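Local coordinates for protease (Penicillium cyclopium, PDB 5Z6O), which hydrolyses peptide bonds in proteins as a subtilisin-type serine protease of the proteinase K kind, probably acting on casein, gelatin and collagen, at residues 1-6 / 26-31; 9-14 / 210-215; 36-41 / 90-95; 236-241 / 254-259; 259-264 / 275-280. All blocks are in the same frame, centred on the assembly; numbering follows the deposited sequence.

Contact 3 is the buried centre of the set, two strands of the large parallel sheet joined by backbone bonds and apolar side chains, one of them a tyrosine. Contact 4, also buried, packs two nearly perpendicular helices through alanine, leucine and isoleucine with no hydrogen bond between them; its Ala-239 touches Ile-36 and Ile-38 of contact 3. Contact 5 shares Asp-259 with contact 4 and continues outward into a partly buried short sheet, with a tyrosine ring packed beside it. Contact 1 is the surface member, a separate antiparallel pair where salt bridge and water join the ladder. Contact 2, partly buried, sets the helix that lies between those strands in sequence against an outlying strand, mainly through an indole N-H.

Contact 1 (1-6 / 26-31); sequences ANVVQR and YVYDST
A two-stranded antiparallel sheet joins the N-terminal strand 2-5 to strand 26-29, with Val-3 laid on the ring of Tyr-28. Val-3 CB sits over one face of that ring, 4.0 Å from its centroid and displaced toward the rim, while Val-3 CG1 reaches the phenol end, 3.3 Å from Tyr-28 OH. Tyr-28 CG stands between its own backbone N and carbonyl carbon (chi1 61°), and the phenol end of the ring comes back to the first strand at Val-3. Val-3 and Tyr-28 exchange two backbone hydrogen bonds, as do Gln-5 and Tyr-26, and the one from Gln-5 N to Tyr-26 O is almost straight (2.8 Å, 178°). On the Val-3 side of the sheet, Gln-5 OE1 meets the Tyr-26 ring at its edge, 3.7 Å from Tyr-26 CD2, and accepts a bond from Lys-90 NZ. The other side carries Val-4 and Val-27, side by side and pointing the same way. This small surface sheet, apart from the central parallel sheet, takes in the chain's first residues. Ala-1 N forms a salt bridge with Asp-29 OD1 (3.2 Å), approaching from 41° out of the carboxylate plane, and also bonds Ser-30 OG (3.1 Å). Ser-30 N donates to Ala-1 O. A water donates to both Asn-2 OD1 and Asp-29 OD1, while Asp-29 OD2 takes Thr-31 N in an Asx turn and Thr-31 OG1 on its anti lone pair.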
# COMPACT_ATOMS: atom_id res chain seq x y z
N ALA A 1 -16.34 -7.31 15.61
CA ALA A 1 -15.75 -7.86 16.83
C ALA A 1 -14.25 -8.04 16.61
O ALA A 1 -13.83 -8.13 15.48
CB ALA A 1 -16.39 -9.17 17.18
N ASN A 2 -13.46 -8.06 17.69
CA ASN A 2 -12.01 -8.18 17.54
C ASN A 2 -11.61 -9.58 17.11
O ASN A 2 -12.09 -10.56 17.66
CB ASN A 2 -11.31 -7.85 18.85
CG ASN A 2 -11.23 -6.38 19.11
OD1 ASN A 2 -11.89 -5.57 18.46
ND2 ASN A 2 -10.41 -6.01 20.08
N VAL A 3 -10.74 -9.66 16.10
CA VAL A 3 -10.12 -10.89 15.64
C VAL A 3 -8.64 -10.77 15.98
O VAL A 3 -8.06 -9.67 15.89
CB VAL A 3 -10.32 -11.12 14.13
CG1 VAL A 3 -9.71 -12.45 13.66
CG2 VAL A 3 -11.78 -11.06 13.81
N VAL A 4 -8.02 -11.88 16.37
CA VAL A 4 -6.61 -11.86 16.73
C VAL A 4 -5.87 -12.86 15.86
O VAL A 4 -6.28 -14.02 15.77
CB VAL A 4 -6.36 -12.18 18.22
CG1 VAL A 4 -4.84 -12.20 18.50
CG2 VAL A 4 -7.04 -11.21 19.13
N GLN A 5 -4.81 -12.42 15.19
CA GLN A 5 -3.92 -13.30 14.45
C GLN A 5 -2.67 -13.43 15.31
O GLN A 5 -1.84 -12.52 15.34
CB GLN A 5 -3.57 -12.74 13.08
CG GLN A 5 -2.57 -13.64 12.36
CD GLN A 5 -2.19 -13.14 10.96
OE1 GLN A 5 -2.45 -11.98 10.65
NE2 GLN A 5 -1.54 -13.98 10.15
N ARG A 6 -2.52 -14.55 16.00
CA ARG A 6 -1.40 -14.66 16.92
C ARG A 6 -0.10 -15.00 16.19
O ARG A 6 -0.09 -15.73 15.21
CB ARG A 6 -1.69 -15.72 17.99
CG ARG A 6 -2.73 -15.18 18.95
CD ARG A 6 -2.83 -15.96 20.23
NE ARG A 6 -4.11 -15.65 20.84
CZ ARG A 6 -4.32 -14.69 21.73
NH1 ARG A 6 -3.34 -13.91 22.16
NH2 ARG A 6 -5.54 -14.52 22.21
N TYR A 26 -1.49 -9.65 15.69
CA TYR A 26 -2.21 -8.63 14.93
C TYR A 26 -3.69 -8.66 15.32
O TYR A 26 -4.33 -9.71 15.22
CB TYR A 26 -2.00 -8.88 13.44
CG TYR A 26 -2.78 -7.95 12.52
CD1 TYR A 26 -2.92 -6.61 12.81
CD2 TYR A 26 -3.35 -8.44 11.35
CE1 TYR A 26 -3.67 -5.75 11.94
CE2 TYR A 26 -4.07 -7.61 10.49
CZ TYR A 26 -4.21 -6.27 10.80
OH TYR A 26 -4.95 -5.44 9.97
N VAL A 27 -4.22 -7.53 15.78
CA VAL A 27 -5.59 -7.44 16.30
C VAL A 27 -6.34 -6.45 15.42
O VAL A 27 -5.87 -5.33 15.21
CB VAL A 27 -5.61 -6.96 17.77
CG1 VAL A 27 -7.04 -6.97 18.28
CG2 VAL A 27 -4.71 -7.85 18.63
N TYR A 28 -7.52 -6.86 14.93
CA TYR A 28 -8.25 -6.05 13.96
C TYR A 28 -9.74 -6.37 14.07
O TYR A 28 -10.12 -7.45 14.49
CB TYR A 28 -7.73 -6.28 12.52
CG TYR A 28 -7.89 -7.72 12.05
CD1 TYR A 28 -6.93 -8.70 12.35
CD2 TYR A 28 -9.01 -8.10 11.33
CE1 TYR A 28 -7.10 -10.03 11.94
CE2 TYR A 28 -9.18 -9.42 10.89
CZ TYR A 28 -8.23 -10.37 11.23
OH TYR A 28 -8.43 -11.63 10.75
N ASP A 29 -10.58 -5.43 13.67
CA ASP A 29 -12.02 -5.69 13.66
C ASP A 29 -12.41 -6.65 12.54
O ASP A 29 -11.89 -6.57 11.42
CB ASP A 29 -12.78 -4.38 13.47
CG ASP A 29 -14.25 -4.57 13.60
OD1 ASP A 29 -14.67 -4.74 14.76
OD2 ASP A 29 -14.96 -4.65 12.56
N SER A 30 -13.37 -7.53 12.83
CA SER A 30 -13.75 -8.59 11.89
C SER A 30 -14.27 -8.07 10.56
O SER A 30 -14.30 -8.85 9.60
CB SER A 30 -14.82 -9.48 12.50
OG SER A 30 -15.94 -8.66 12.80
N THR A 31 -14.68 -6.80 10.47
CA THR A 31 -15.10 -6.27 9.16
C THR A 31 -13.98 -6.44 8.12
O THR A 31 -14.25 -6.76 6.96
CB THR A 31 -15.53 -4.81 9.23
OG1 THR A 31 -14.57 -4.06 9.96
CG2 THR A 31 -16.92 -4.67 9.90
O HOH W 1 -13.74 -4.08 17.02

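Contact 2 (9-14 / 210-215); sequences PSWGLS and KDITAA
At the N-H edge of the Trp-11 indole, Lys-210 O sits in the ring plane, while Ile-212 CD1 lies obliquely, 3.5 Å above that plane and displaced toward the rim. The contact sets the first turn of helix 11-16 against a G1 beta bulge, in which Asp-211 and Ile-212 both face Leu-224 of the neighbouring antiparallel strand. Trp-11 NE1 donates to Lys-210 O (2.8 Å, 143°), only 4° from the ring plane, and weakly to Asp-211 O at 3.1 Å, so one N-H is shared by two successive carbonyls, the second that of a bulge residue. Trp-11 and Ile-212 cross at about a right angle, and Ile-212 CD1 also comes within 4.3 Å of Gly-12 CA. Ile-212 also touches Met-229 and His-233 of helix 227-245; its side chain is about 9 Å from that of Ser-228, probably a member of the charge relay. Pro-9 O rests on Thr-213 CB at 3.7 Å, while Thr-213 OG1 bonds Thr-223 OG1. Ser-10 is the N-cap residue of the helix, and its OG, anti to the backbone N (chi1 179°), accepts a weak bond from Thr-213 N at 3.3 Å.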
# COMPACT_ATOMS: atom_id res chain seq x y z
N PRO A 9 3.01 -13.57 10.91
CA PRO A 9 4.26 -13.94 10.22
C PRO A 9 5.06 -12.78 9.66
O PRO A 9 6.10 -13.01 9.04
CB PRO A 9 3.75 -14.84 9.08
CG PRO A 9 2.39 -14.37 8.82
CD PRO A 9 1.81 -13.97 10.17
N SER A 10 4.60 -11.54 9.85
CA SER A 10 5.41 -10.38 9.49
C SER A 10 5.28 -9.38 10.63
O SER A 10 4.14 -9.10 11.04
CB SER A 10 4.93 -9.74 8.18
OG SER A 10 5.73 -8.60 7.87
N TRP A 11 6.41 -8.85 11.12
CA TRP A 11 6.37 -7.89 12.24
C TRP A 11 5.56 -6.65 11.91
O TRP A 11 5.01 -6.02 12.82
CB TRP A 11 7.81 -7.48 12.68
CG TRP A 11 8.50 -6.60 11.68
CD1 TRP A 11 9.27 -6.99 10.62
CD2 TRP A 11 8.47 -5.17 11.64
NE1 TRP A 11 9.71 -5.88 9.91
CE2 TRP A 11 9.20 -4.76 10.50
CE3 TRP A 11 7.85 -4.20 12.43
CZ2 TRP A 11 9.37 -3.42 10.16
CZ3 TRP A 11 8.02 -2.84 12.06
CH2 TRP A 11 8.80 -2.48 10.97
N GLY A 12 5.41 -6.31 10.63
CA GLY A 12 4.69 -5.09 10.29
C GLY A 12 3.21 -5.16 10.64
O GLY A 12 2.62 -4.16 11.08
N LEU A 13 2.61 -6.34 10.51
CA LEU A 13 1.21 -6.50 10.89
C LEU A 13 1.02 -6.25 12.37
O LEU A 13 0.15 -5.47 12.79
CB LEU A 13 0.71 -7.91 10.54
CG LEU A 13 0.71 -8.26 9.05
CD1 LEU A 13 0.17 -9.68 8.91
CD2 LEU A 13 -0.20 -7.29 8.25
N SER A 14 1.79 -6.94 13.21
CA SER A 14 1.56 -6.75 14.63
C SER A 14 1.96 -5.35 15.07
O SER A 14 1.39 -4.84 16.04
CB SER A 14 2.31 -7.81 15.43
OG SER A 14 3.58 -8.02 14.86
N LYS A 210 10.91 -2.40 6.37
CA LYS A 210 12.15 -3.17 6.31
C LYS A 210 11.89 -4.58 6.80
O LYS A 210 11.28 -4.76 7.88
CB LYS A 210 13.26 -2.52 7.14
CG LYS A 210 14.55 -3.37 7.18
CD LYS A 210 15.68 -2.62 7.90
CE LYS A 210 17.00 -3.40 7.81
NZ LYS A 210 17.02 -4.43 8.86
N ASP A 211 12.34 -5.57 6.01
CA ASP A 211 12.17 -6.99 6.32
C ASP A 211 10.70 -7.35 6.53
O ASP A 211 10.30 -7.84 7.58
CB ASP A 211 13.03 -7.43 7.53
CG ASP A 211 14.51 -7.27 7.26
OD1 ASP A 211 14.93 -7.52 6.12
OD2 ASP A 211 15.27 -6.87 8.15
N ILE A 212 9.93 -7.14 5.46
CA ILE A 212 8.49 -7.39 5.45
C ILE A 212 8.25 -8.70 4.70
O ILE A 212 8.69 -8.85 3.56
CB ILE A 212 7.72 -6.24 4.79
CG1 ILE A 212 7.93 -4.93 5.55
CG2 ILE A 212 6.24 -6.63 4.62
CD1 ILE A 212 7.43 -5.03 7.01
N THR A 213 7.59 -9.67 5.35
CA THR A 213 7.33 -10.97 4.75
C THR A 213 5.92 -11.01 4.16
O THR A 213 4.95 -10.62 4.82
CB THR A 213 7.50 -12.06 5.80
OG1 THR A 213 8.84 -11.97 6.31
CG2 THR A 213 7.23 -13.49 5.21
N ALA A 214 5.80 -11.52 2.92
CA ALA A 214 4.49 -11.63 2.29
C ALA A 214 4.56 -12.68 1.17
O ALA A 214 5.61 -13.26 0.91
CB ALA A 214 4.02 -10.28 1.73
N ALA A 215 3.43 -12.89 0.49
CA ALA A 215 3.33 -13.94 -0.53
C ALA A 215 4.24 -13.67 -1.72
O ALA A 215 4.53 -12.51 -2.07
CB ALA A 215 1.88 -14.04 -1.02

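Contact 3 (36-41 / 90-95); sequences IVIYGV and KKASVV
Backbone hydrogen bonds form a parallel ladder between 36-41 and 90-95, starting at Ile-36 O, which accepts from Ser-93 N. Ile-38 then reaches across in both directions, its N to Ser-93 O (2.8 Å) and its O to Val-95 N (2.9 Å), and Gly-40 N closes the run on Val-95 O (3.0 Å, 165°). Weaker CA-H...O contacts fill in between these rungs, among them Val-94 CA to Ile-38 O at 3.4 Å. The two strands are neighbours in the seven-stranded parallel sheet of the subtilisin fold, which has strand order 2-3-1-4-5-6-7 and helices on both faces; strand 37-42 ends at Asp-42, probably the acid of the charge relay. Apolar contacts occupy each face of the ladder. On one, the Tyr-39 and Val-95 side chains lie side by side, pointing the same way, with Tyr-39 CD1 3.7 Å from Val-95 CB. Beyond them helix 108-124 covers this face, Trp-117 touching both residues and Asp-121 OD2 bonding Tyr-39 OH. Val-37 also packs here, but it has two conformers and its approach to Val-95 is doubtful. On the reverse face Ile-38 CD1, anti to CA (chi2 167°), comes within 3.7 Å of Ala-92 CB. Helix 73-82 covers this side through Ala-78 and Ala-82, and Ala-239 of helix 227-245 meets Ile-38.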
# COMPACT_ATOMS: atom_id res chain seq x y z
N ILE A 36 -14.39 -3.57 0.05
CA ILE A 36 -13.53 -2.53 -0.52
C ILE A 36 -12.65 -3.15 -1.59
O ILE A 36 -12.09 -4.23 -1.39
CB ILE A 36 -12.66 -1.88 0.56
CG1 ILE A 36 -13.53 -1.37 1.70
CG2 ILE A 36 -11.87 -0.71 -0.07
CD1 ILE A 36 -14.58 -0.33 1.25
N VAL A 37 -12.48 -2.45 -2.72
CA VAL A 37 -11.63 -2.91 -3.82
C VAL A 37 -10.29 -2.21 -3.72
O VAL A 37 -10.23 -0.98 -3.57
CB VAL A 37 -12.29 -2.61 -5.18
CG1 VAL A 37 -11.37 -3.06 -6.32
CG2 VAL A 37 -13.66 -3.31 -5.24
N ILE A 38 -9.21 -2.98 -3.80
CA ILE A 38 -7.85 -2.46 -3.81
C ILE A 38 -7.23 -2.74 -5.17
O ILE A 38 -7.08 -3.91 -5.56
CB ILE A 38 -6.99 -3.09 -2.71
CG1 ILE A 38 -7.56 -2.78 -1.32
CG2 ILE A 38 -5.58 -2.55 -2.81
CD1 ILE A 38 -6.93 -3.65 -0.18
N TYR A 39 -6.81 -1.69 -5.87
CA TYR A 39 -6.10 -1.87 -7.14
C TYR A 39 -4.60 -1.90 -6.88
O TYR A 39 -4.04 -0.91 -6.40
CB TYR A 39 -6.43 -0.74 -8.11
CG TYR A 39 -7.89 -0.72 -8.48
CD1 TYR A 39 -8.36 -1.50 -9.55
CD2 TYR A 39 -8.80 0.09 -7.79
CE1 TYR A 39 -9.68 -1.49 -9.92
CE2 TYR A 39 -10.16 0.09 -8.14
CZ TYR A 39 -10.57 -0.70 -9.21
OH TYR A 39 -11.89 -0.69 -9.57
N GLY A 40 -3.95 -2.99 -7.25
CA GLY A 40 -2.51 -3.12 -7.12
C GLY A 40 -1.85 -2.77 -8.43
O GLY A 40 -1.96 -3.52 -9.41
N VAL A 41 -1.20 -1.61 -8.50
CA VAL A 41 -0.62 -1.11 -9.74
C VAL A 41 0.87 -1.42 -9.69
O VAL A 41 1.65 -0.72 -9.04
CB VAL A 41 -0.88 0.40 -9.89
CG1 VAL A 41 -0.25 0.94 -11.16
CG2 VAL A 41 -2.39 0.71 -9.87
N LYS A 90 -7.96 -8.35 5.45
CA LYS A 90 -7.99 -9.75 5.07
C LYS A 90 -9.25 -10.16 4.31
O LYS A 90 -9.30 -11.30 3.86
CB LYS A 90 -7.83 -10.62 6.31
CG LYS A 90 -6.46 -10.40 6.99
CD LYS A 90 -6.22 -11.38 8.11
CE LYS A 90 -4.99 -10.94 8.88
NZ LYS A 90 -3.72 -11.29 8.20
N LYS A 91 -10.24 -9.28 4.16
CA LYS A 91 -11.45 -9.59 3.38
C LYS A 91 -11.66 -8.65 2.21
O LYS A 91 -12.67 -8.77 1.51
CB LYS A 91 -12.70 -9.56 4.28
CG LYS A 91 -12.69 -10.71 5.27
CD LYS A 91 -13.94 -10.70 6.14
CE LYS A 91 -14.12 -12.04 6.85
NZ LYS A 91 -15.27 -11.90 7.80
N ALA A 92 -10.72 -7.75 1.95
CA ALA A 92 -10.84 -6.83 0.82
C ALA A 92 -10.74 -7.60 -0.49
O ALA A 92 -10.22 -8.73 -0.54
CB ALA A 92 -9.74 -5.74 0.89
N SER A 93 -11.27 -6.99 -1.55
CA SER A 93 -11.06 -7.48 -2.91
C SER A 93 -9.82 -6.83 -3.51
O SER A 93 -9.52 -5.67 -3.24
CB SER A 93 -12.26 -7.17 -3.81
OG SER A 93 -13.46 -7.70 -3.27
N VAL A 94 -9.11 -7.59 -4.36
CA VAL A 94 -7.84 -7.15 -4.93
C VAL A 94 -7.91 -7.28 -6.44
O VAL A 94 -8.35 -8.32 -6.94
CB VAL A 94 -6.65 -7.97 -4.39
CG1 VAL A 94 -5.38 -7.48 -5.00
CG2 VAL A 94 -6.59 -7.83 -2.95
N VAL A 95 -7.45 -6.26 -7.17
CA VAL A 95 -7.49 -6.26 -8.62
C VAL A 95 -6.08 -6.00 -9.15
O VAL A 95 -5.46 -5.00 -8.80
CB VAL A 95 -8.48 -5.21 -9.17
CG1 VAL A 95 -8.49 -5.25 -10.67
CG2 VAL A 95 -9.89 -5.48 -8.66

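Contact 4 (236-241 / 254-259); sequences GAAAYL and ARIVQD
Ala-238 and Ile-256 open this contact, just after Ala-237, whose CB touches Leu-276, a residue that Ile-256 also meets. Ala-238 CB lies 4.0 Å from Ile-256 CD1. The same isoleucine methyl comes equally near Ala-238 CA, so it rests on the helix backbone as much as on the methyl. Next in sequence, Ala-239 packs on Ile-36, and Tyr-240 carries its OH to Asp-29 N, both on other sides of the helix. Helix 227-245 is the long buried helix of the subtilisin fold that carries Ser-228, probably the charge-relay serine, in its first turn. Helix 249-259 follows it in the chain; the axes of segments 236-241 and 254-259 lie at 99° and approach to 10.6 Å. Leu-241, one turn after Ala-238, carries the rest of the contact through a single methyl. Its CD1 sits 3.7 Å from Ile-256 CG1, which stands anti to its own carbonyl carbon (chi1 -73°), and also grazes Arg-255 CG at 4.3 Å. The third neighbour is polar: Leu-241 and Asp-259 reach toward each other tip to tip, with CD1 4.1 Å from Asp-259 OD2. That oxygen is buried here and has no partner in the model. Asp-259 OD1 makes a long ion pair with Arg-255 NH1, lying over a face of the guanidinium where no N-H points at it. Near the guanidinium plane, Gln-258 OE1 accepts from Arg-255 NH2 (3.0 Å, 149°), the donor standing above the amide carbonyl plane, while Glu-245 forms a salt bridge with Arg-255 NH1.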
# COMPACT_ATOMS: atom_id res chain seq x y z
N GLY A 236 -3.90 -1.15 2.78
CA GLY A 236 -4.77 -2.05 3.54
C GLY A 236 -5.46 -1.33 4.69
O GLY A 236 -6.64 -1.59 4.95
N ALA A 237 -4.74 -0.48 5.41
CA ALA A 237 -5.38 0.23 6.52
C ALA A 237 -6.50 1.14 6.02
O ALA A 237 -7.52 1.31 6.70
CB ALA A 237 -4.34 1.04 7.31
N ALA A 238 -6.33 1.77 4.85
CA ALA A 238 -7.41 2.59 4.33
C ALA A 238 -8.62 1.74 4.02
O ALA A 238 -9.74 2.13 4.34
CB ALA A 238 -6.96 3.33 3.06
N ALA A 239 -8.42 0.57 3.40
CA ALA A 239 -9.57 -0.28 3.10
C ALA A 239 -10.26 -0.71 4.39
O ALA A 239 -11.50 -0.68 4.50
CB ALA A 239 -9.12 -1.49 2.26
N TYR A 240 -9.47 -1.07 5.40
CA TYR A 240 -9.98 -1.41 6.72
C TYR A 240 -10.83 -0.28 7.30
O TYR A 240 -11.95 -0.52 7.80
CB TYR A 240 -8.78 -1.72 7.59
CG TYR A 240 -9.08 -1.97 9.03
CD1 TYR A 240 -9.63 -3.18 9.44
CD2 TYR A 240 -8.83 -0.99 9.96
CE1 TYR A 240 -9.91 -3.40 10.79
CE2 TYR A 240 -9.06 -1.22 11.34
CZ TYR A 240 -9.61 -2.41 11.72
OH TYR A 240 -9.85 -2.59 13.05
N LEU A 241 -10.32 0.96 7.27
CA LEU A 241 -11.06 2.04 7.90
C LEU A 241 -12.30 2.40 7.10
O LEU A 241 -13.31 2.82 7.69
CB LEU A 241 -10.16 3.28 8.06
CG LEU A 241 -9.06 3.07 9.11
CD1 LEU A 241 -8.08 4.25 9.10
CD2 LEU A 241 -9.70 2.93 10.48
N ALA A 254 -6.11 11.72 5.67
CA ALA A 254 -6.12 12.59 6.85
C ALA A 254 -6.53 11.81 8.10
O ALA A 254 -5.98 12.05 9.19
CB ALA A 254 -7.08 13.77 6.63
N ARG A 255 -7.44 10.85 7.94
CA ARG A 255 -7.87 10.05 9.09
C ARG A 255 -6.75 9.11 9.56
O ARG A 255 -6.54 8.94 10.77
CB ARG A 255 -9.11 9.25 8.70
CG ARG A 255 -9.60 8.27 9.77
CD ARG A 255 -9.99 8.99 11.06
NE ARG A 255 -10.54 8.01 11.98
CZ ARG A 255 -10.57 8.16 13.29
NH1 ARG A 255 -11.09 7.19 14.05
NH2 ARG A 255 -10.07 9.26 13.84
N ILE A 256 -6.02 8.50 8.63
CA ILE A 256 -4.87 7.68 9.00
C ILE A 256 -3.82 8.53 9.70
O ILE A 256 -3.23 8.10 10.70
CB ILE A 256 -4.31 6.98 7.76
CG1 ILE A 256 -5.26 5.88 7.35
CG2 ILE A 256 -2.88 6.46 7.98
CD1 ILE A 256 -5.06 5.44 5.89
N VAL A 257 -3.59 9.75 9.24
CA VAL A 257 -2.58 10.57 9.89
C VAL A 257 -3.03 10.95 11.31
O VAL A 257 -2.22 10.99 12.25
CB VAL A 257 -2.25 11.82 9.04
CG1 VAL A 257 -1.45 12.82 9.86
CG2 VAL A 257 -1.54 11.41 7.70
N GLN A 258 -4.34 11.19 11.48
CA GLN A 258 -4.89 11.53 12.79
C GLN A 258 -4.75 10.37 13.78
O GLN A 258 -4.46 10.58 14.96
CB GLN A 258 -6.37 11.92 12.63
CG GLN A 258 -7.07 12.26 13.90
CD GLN A 258 -8.53 12.63 13.69
OE1 GLN A 258 -9.25 11.98 12.93
NE2 GLN A 258 -8.97 13.70 14.36
N ASP A 259 -4.98 9.14 13.31
CA ASP A 259 -4.84 7.94 14.16
C ASP A 259 -3.39 7.61 14.47
O ASP A 259 -3.11 6.90 15.45
CB ASP A 259 -5.42 6.73 13.43
CG ASP A 259 -6.85 6.41 13.77
OD1 ASP A 259 -7.35 6.71 14.89
OD2 ASP A 259 -7.47 5.73 12.90

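Contact 5 (259-264 / 275-280); sequences DAITKI and LLYNGI
Ile-261 and Tyr-277 make the tight part of this contact, the isoleucine CD1 lying over one face of the ring, 4.0 Å from the centroid and 18° off the ring normal. The methyl is displaced toward the rim and comes nearest Tyr-277 CG, at 3.8 Å. The opposite face carries the N of Gly-279, whose phi is positive (81°), 3.3 Å above the ring plane. At the ring edge, near its plane, Asp-259 O is 3.6 Å from Tyr-277 CD2, so the tyrosine is hemmed in on both faces and one edge; its OH bonds Asn-281 N. Close by, Ala-260 CB presses on Leu-275 O at 3.3 Å. Leu-276 points to the other side of the chain, into Leu-205 and Ala-207 of strand 205-208 and into helix 227-245. Packing on Leu-275 is looser. Lys-263 CB lies 4.1 Å from Leu-275 CB, and Ile-264 CD1 reaches the same leucine CB only at 4.2 Å, while lying against Tyr-206. On the solvent side the lysine chain bends repeatedly and leads away, and exposed Thr-262 centres an inverse gamma turn whose weak bond runs from Lys-263 N to Ile-261 O. That carbonyl therefore receives two N-H groups, the stronger coming from Leu-275 N (2.8 Å). Together with the return bond from Ile-261 N to Leu-275 O, this makes Ile-261 and Leu-275 a hydrogen-bonded antiparallel pair, part of the short two-stranded sheet 261-262/274-275 near the C-terminal end of this subtilisin-type chain.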
# COMPACT_ATOMS: atom_id res chain seq x y z
N ASP A 259 -4.98 9.14 13.31
CA ASP A 259 -4.84 7.94 14.16
C ASP A 259 -3.39 7.61 14.47
O ASP A 259 -3.11 6.90 15.45
CB ASP A 259 -5.42 6.73 13.43
CG ASP A 259 -6.85 6.41 13.77
OD1 ASP A 259 -7.35 6.71 14.89
OD2 ASP A 259 -7.47 5.73 12.90
N ALA A 260 -2.46 8.00 13.62
CA ALA A 260 -1.05 7.56 13.74
C ALA A 260 -0.41 8.09 15.02
O ALA A 260 -0.75 9.16 15.52
CB ALA A 260 -0.25 8.06 12.51
N ILE A 261 0.57 7.35 15.54
CA ILE A 261 1.26 7.67 16.79
C ILE A 261 2.66 8.18 16.50
O ILE A 261 3.31 7.73 15.55
CB ILE A 261 1.31 6.44 17.71
CG1 ILE A 261 -0.13 6.02 18.00
CG2 ILE A 261 1.96 6.79 19.01
CD1 ILE A 261 -0.24 4.78 18.80
N THR A 262 3.12 9.15 17.29
CA THR A 262 4.43 9.72 17.02
C THR A 262 5.50 8.79 17.60
O THR A 262 6.01 8.95 18.71
CB THR A 262 4.50 11.13 17.59
OG1 THR A 262 3.66 12.00 16.81
CG2 THR A 262 5.88 11.66 17.52
N LYS A 263 5.83 7.76 16.81
CA LYS A 263 6.70 6.71 17.31
C LYS A 263 8.07 6.65 16.68
O LYS A 263 8.90 5.89 17.17
CB LYS A 263 6.06 5.34 17.09
CG LYS A 263 4.81 5.25 17.75
CD LYS A 263 5.05 5.48 19.24
CE LYS A 263 5.41 4.20 20.05
NZ LYS A 263 6.63 4.37 20.92
N ILE A 264 8.29 7.31 15.54
CA ILE A 264 9.54 7.09 14.83
C ILE A 264 10.68 7.80 15.55
O ILE A 264 10.57 8.98 15.94
CB ILE A 264 9.44 7.56 13.38
CG1 ILE A 264 8.35 6.77 12.66
CG2 ILE A 264 10.77 7.30 12.65
CD1 ILE A 264 8.62 5.28 12.57
N LEU A 275 3.62 7.11 12.80
CA LEU A 275 3.67 5.71 12.38
C LEU A 275 2.26 5.15 12.31
O LEU A 275 1.49 5.32 13.26
CB LEU A 275 4.49 4.88 13.37
CG LEU A 275 4.50 3.35 13.05
CD1 LEU A 275 5.12 3.06 11.69
CD2 LEU A 275 5.29 2.64 14.15
N LEU A 276 1.94 4.43 11.22
CA LEU A 276 0.62 3.82 11.03
C LEU A 276 0.15 3.07 12.27
O LEU A 276 0.87 2.22 12.80
CB LEU A 276 0.71 2.84 9.86
CG LEU A 276 -0.56 2.06 9.43
CD1 LEU A 276 -1.67 3.07 9.07
CD2 LEU A 276 -0.18 1.13 8.26
N TYR A 277 -1.10 3.32 12.67
CA TYR A 277 -1.76 2.65 13.79
C TYR A 277 -3.23 2.47 13.43
O TYR A 277 -3.85 3.43 12.98
CB TYR A 277 -1.63 3.50 15.06
CG TYR A 277 -2.34 2.91 16.24
CD1 TYR A 277 -1.98 1.66 16.74
CD2 TYR A 277 -3.38 3.59 16.84
CE1 TYR A 277 -2.66 1.11 17.85
CE2 TYR A 277 -4.04 3.07 17.93
CZ TYR A 277 -3.69 1.83 18.42
OH TYR A 277 -4.38 1.32 19.51
N ASN A 278 -3.79 1.26 13.64
CA ASN A 278 -5.15 1.00 13.14
C ASN A 278 -6.25 1.42 14.12
O ASN A 278 -7.42 1.27 13.78
CB ASN A 278 -5.33 -0.50 12.73
CG ASN A 278 -5.42 -1.47 13.92
OD1 ASN A 278 -5.70 -2.67 13.73
ND2 ASN A 278 -5.15 -1.00 15.11
N GLY A 279 -5.91 1.96 15.29
CA GLY A 279 -6.91 2.51 16.18
C GLY A 279 -7.66 1.50 17.02
O GLY A 279 -8.72 1.83 17.58
N ILE A 280 -7.16 0.27 17.12
CA ILE A 280 -7.96 -0.81 17.69
C ILE A 280 -8.05 -0.68 19.20
O ILE A 280 -9.03 -1.13 19.80
CB ILE A 280 -7.40 -2.18 17.27
CG1 ILE A 280 -8.38 -3.31 17.60
CG2 ILE A 280 -6.04 -2.41 17.92
CD1 ILE A 280 -9.58 -3.38 16.65